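Local structure of insecticidal crystal protein Cry7Cal (Bacillus thuringiensis, 5ZI1) at residues Q294-I299 with H430-V435. The protein acts as an insecticidal toxin active against locusts and probably binds a receptor, this chain being the three-domain toxin portion of a longer crystal protein. Numbering follows the deposited sequence.
Sequences QWLTKI and HRLSYV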
loop_
_atom_site.group_PDB
_atom_site.type_symbol
_atom_site.label_atom_id
_atom_site.label_comp_id
_atom_site.label_asym_id
_atom_site.label_seq_id
_atom_site.Cartn_x
_atom_site.Cartn_y
_atom_site.Cartn_z
ATOM N N GLN A 294 5.263 12.067 2.019
ATOM C CA GLN A 294 5.742 13.238 1.287
ATOM C C GLN A 294 4.957 13.456 0.003
ATOM O O GLN A 294 4.720 12.518 -0.765
ATOM C CB GLN A 294 7.229 13.122 0.928
ATOM C CG GLN A 294 8.176 13.074 2.094
ATOM C CD GLN A 294 9.633 12.971 1.649
ATOM O OE1 GLN A 294 10.304 13.975 1.474
ATOM N NE2 GLN A 294 10.122 11.753 1.471
ATOM N N TRP A 295 4.579 14.707 -0.240
ATOM C CA TRP A 295 3.800 15.094 -1.408
ATOM C C TRP A 295 4.735 15.750 -2.411
ATOM O O TRP A 295 5.493 16.654 -2.047
ATOM C CB TRP A 295 2.670 16.047 -1.026
ATOM C CG TRP A 295 1.817 15.471 0.047
ATOM C CD1 TRP A 295 2.061 15.490 1.393
ATOM C CD2 TRP A 295 0.604 14.735 -0.133
ATOM N NE1 TRP A 295 1.058 14.832 2.058
ATOM C CE2 TRP A 295 0.155 14.356 1.145
ATOM C CE3 TRP A 295 -0.143 14.361 -1.253
ATOM C CZ2 TRP A 295 -1.016 13.625 1.337
ATOM C CZ3 TRP A 295 -1.303 13.654 -1.069
ATOM C CH2 TRP A 295 -1.731 13.284 0.223
ATOM N N LEU A 296 4.705 15.276 -3.654
ATOM C CA LEU A 296 5.614 15.802 -4.667
ATOM C C LEU A 296 5.128 17.174 -5.107
ATOM O O LEU A 296 3.995 17.314 -5.574
ATOM C CB LEU A 296 5.687 14.848 -5.850
ATOM C CG LEU A 296 6.721 15.174 -6.917
ATOM C CD1 LEU A 296 8.072 15.352 -6.278
ATOM C CD2 LEU A 296 6.760 14.064 -7.960
ATOM N N THR A 297 5.965 18.195 -4.956
ATOM C CA THR A 297 5.548 19.524 -5.390
ATOM C C THR A 297 6.318 20.066 -6.591
ATOM O O THR A 297 5.846 21.019 -7.216
ATOM C CB THR A 297 5.657 20.521 -4.228
ATOM O OG1 THR A 297 7.037 20.706 -3.888
ATOM C CG2 THR A 297 4.931 19.976 -2.986
ATOM N N LYS A 298 7.467 19.491 -6.946
ATOM C CA LYS A 298 8.245 20.010 -8.074
ATOM C C LYS A 298 9.187 18.933 -8.593
ATOM O O LYS A 298 9.657 18.093 -7.831
ATOM C CB LYS A 298 9.049 21.256 -7.674
ATOM C CG LYS A 298 8.446 22.584 -8.116
ATOM C CD LYS A 298 8.893 23.745 -7.223
ATOM C CE LYS A 298 10.415 23.884 -7.148
ATOM N NZ LYS A 298 10.833 24.630 -5.909
ATOM N N ILE A 299 9.466 18.972 -9.897
ATOM C CA ILE A 299 10.532 18.178 -10.502
ATOM C C ILE A 299 11.311 19.068 -11.455
ATOM O O ILE A 299 10.723 19.718 -12.328
ATOM C CB ILE A 299 10.015 16.962 -11.289
ATOM C CG1 ILE A 299 9.059 16.106 -10.483
ATOM C CG2 ILE A 299 11.193 16.127 -11.777
ATOM C CD1 ILE A 299 8.362 15.076 -11.331
ATOM N N HIS A 430 -3.269 5.672 -7.840
ATOM C CA HIS A 430 -1.927 6.095 -7.476
ATOM C C HIS A 430 -1.635 7.475 -8.050
ATOM O O HIS A 430 -2.225 7.903 -9.048
ATOM C CB HIS A 430 -0.880 5.066 -7.951
ATOM C CG HIS A 430 -0.906 3.769 -7.183
ATOM N ND1 HIS A 430 -1.752 2.723 -7.507
ATOM C CD2 HIS A 430 -0.199 3.357 -6.101
ATOM C CE1 HIS A 430 -1.558 1.725 -6.663
ATOM N NE2 HIS A 430 -0.622 2.084 -5.799
ATOM N N ARG A 431 -0.696 8.167 -7.410
ATOM C CA ARG A 431 -0.260 9.489 -7.819
ATOM C C ARG A 431 1.258 9.513 -7.776
ATOM O O ARG A 431 1.873 8.825 -6.958
ATOM C CB ARG A 431 -0.825 10.606 -6.899
ATOM C CG ARG A 431 0.015 10.824 -5.649
ATOM C CD ARG A 431 -0.441 11.967 -4.789
ATOM N NE ARG A 431 -1.774 11.762 -4.217
ATOM C CZ ARG A 431 -2.039 10.934 -3.208
ATOM N NH1 ARG A 431 -1.072 10.191 -2.673
ATOM N NH2 ARG A 431 -3.278 10.831 -2.758
ATOM N N LEU A 432 1.857 10.295 -8.669
ATOM C CA LEU A 432 3.310 10.354 -8.722
ATOM C C LEU A 432 3.834 10.989 -7.451
ATOM O O LEU A 432 3.279 11.974 -6.955
ATOM C CB LEU A 432 3.779 11.144 -9.940
ATOM C CG LEU A 432 5.274 11.239 -10.263
ATOM C CD1 LEU A 432 5.883 9.912 -10.699
ATOM C CD2 LEU A 432 5.458 12.261 -11.397
ATOM N N SER A 433 4.905 10.416 -6.905
ATOM C CA SER A 433 5.467 10.942 -5.678
ATOM C C SER A 433 6.966 11.141 -5.715
ATOM O O SER A 433 7.478 11.916 -4.897
ATOM C CB SER A 433 5.104 10.035 -4.480
ATOM O OG SER A 433 5.453 8.666 -4.705
ATOM N N TYR A 434 7.691 10.509 -6.628
ATOM C CA TYR A 434 9.139 10.585 -6.528
ATOM C C TYR A 434 9.742 10.344 -7.903
ATOM O O TYR A 434 9.091 9.805 -8.800
ATOM C CB TYR A 434 9.686 9.565 -5.492
ATOM C CG TYR A 434 11.044 9.976 -4.969
ATOM C CD1 TYR A 434 11.155 10.907 -3.943
ATOM C CD2 TYR A 434 12.213 9.498 -5.551
ATOM C CE1 TYR A 434 12.384 11.340 -3.489
ATOM C CE2 TYR A 434 13.461 9.924 -5.096
ATOM C CZ TYR A 434 13.532 10.846 -4.058
ATOM O OH TYR A 434 14.752 11.282 -3.584
ATOM N N VAL A 435 11.002 10.748 -8.053
ATOM C CA VAL A 435 11.820 10.366 -9.204
ATOM C C VAL A 435 13.204 10.025 -8.680
ATOM O O VAL A 435 13.961 10.928 -8.302
ATOM C CB VAL A 435 11.936 11.469 -10.269
ATOM C CG1 VAL A 435 12.593 10.880 -11.522
ATOM C CG2 VAL A 435 10.571 12.119 -10.572
HETATM O O HOH W 1 6.923 12.355 -2.090
HETATM O O HOH W 2 2.619 13.261 -4.678
#
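Leu432 O accepts a hydrogen bond from a water at 2.7 Å, and the same water accepts one from Leu296 N at 3.1 Å, joining the backbones through solvent. A second water donates to Ser433 O at 2.9 Å and, weakly, to Gln294 O; no direct hydrogen bond links the segments. Beyond the two waters, Leu296 points at the other strand, its CB 3.6 Å from Ser433 O. CG stands anti to the backbone N (chi1 -173°), close to Ser433 O; beyond it CD2 meets Leu432 CG at 3.9 Å. The strand axes approach to 6.1 Å at 77°, too steep for neighbours in one sheet: 294-306 and 430-437 belong to two of the three antiparallel sheets of the beta-prism that forms the middle domain (domain II) of three-domain Cry toxins. Farther along the strand, Ile299 CD1 touches Val435 CG2 at 3.8 Å and Leu432 CD2, the Ile299 side chain crossing each at about a right angle. At the other end, Trp295 CZ3 sits over the centre of the Arg431 guanidinium, 3.5 Å from CZ, the two planes 55° apart. Outside the segments, Asp353 (salt bridge to NE) and Thr453 (bonded to NH1) hold that guanidinium.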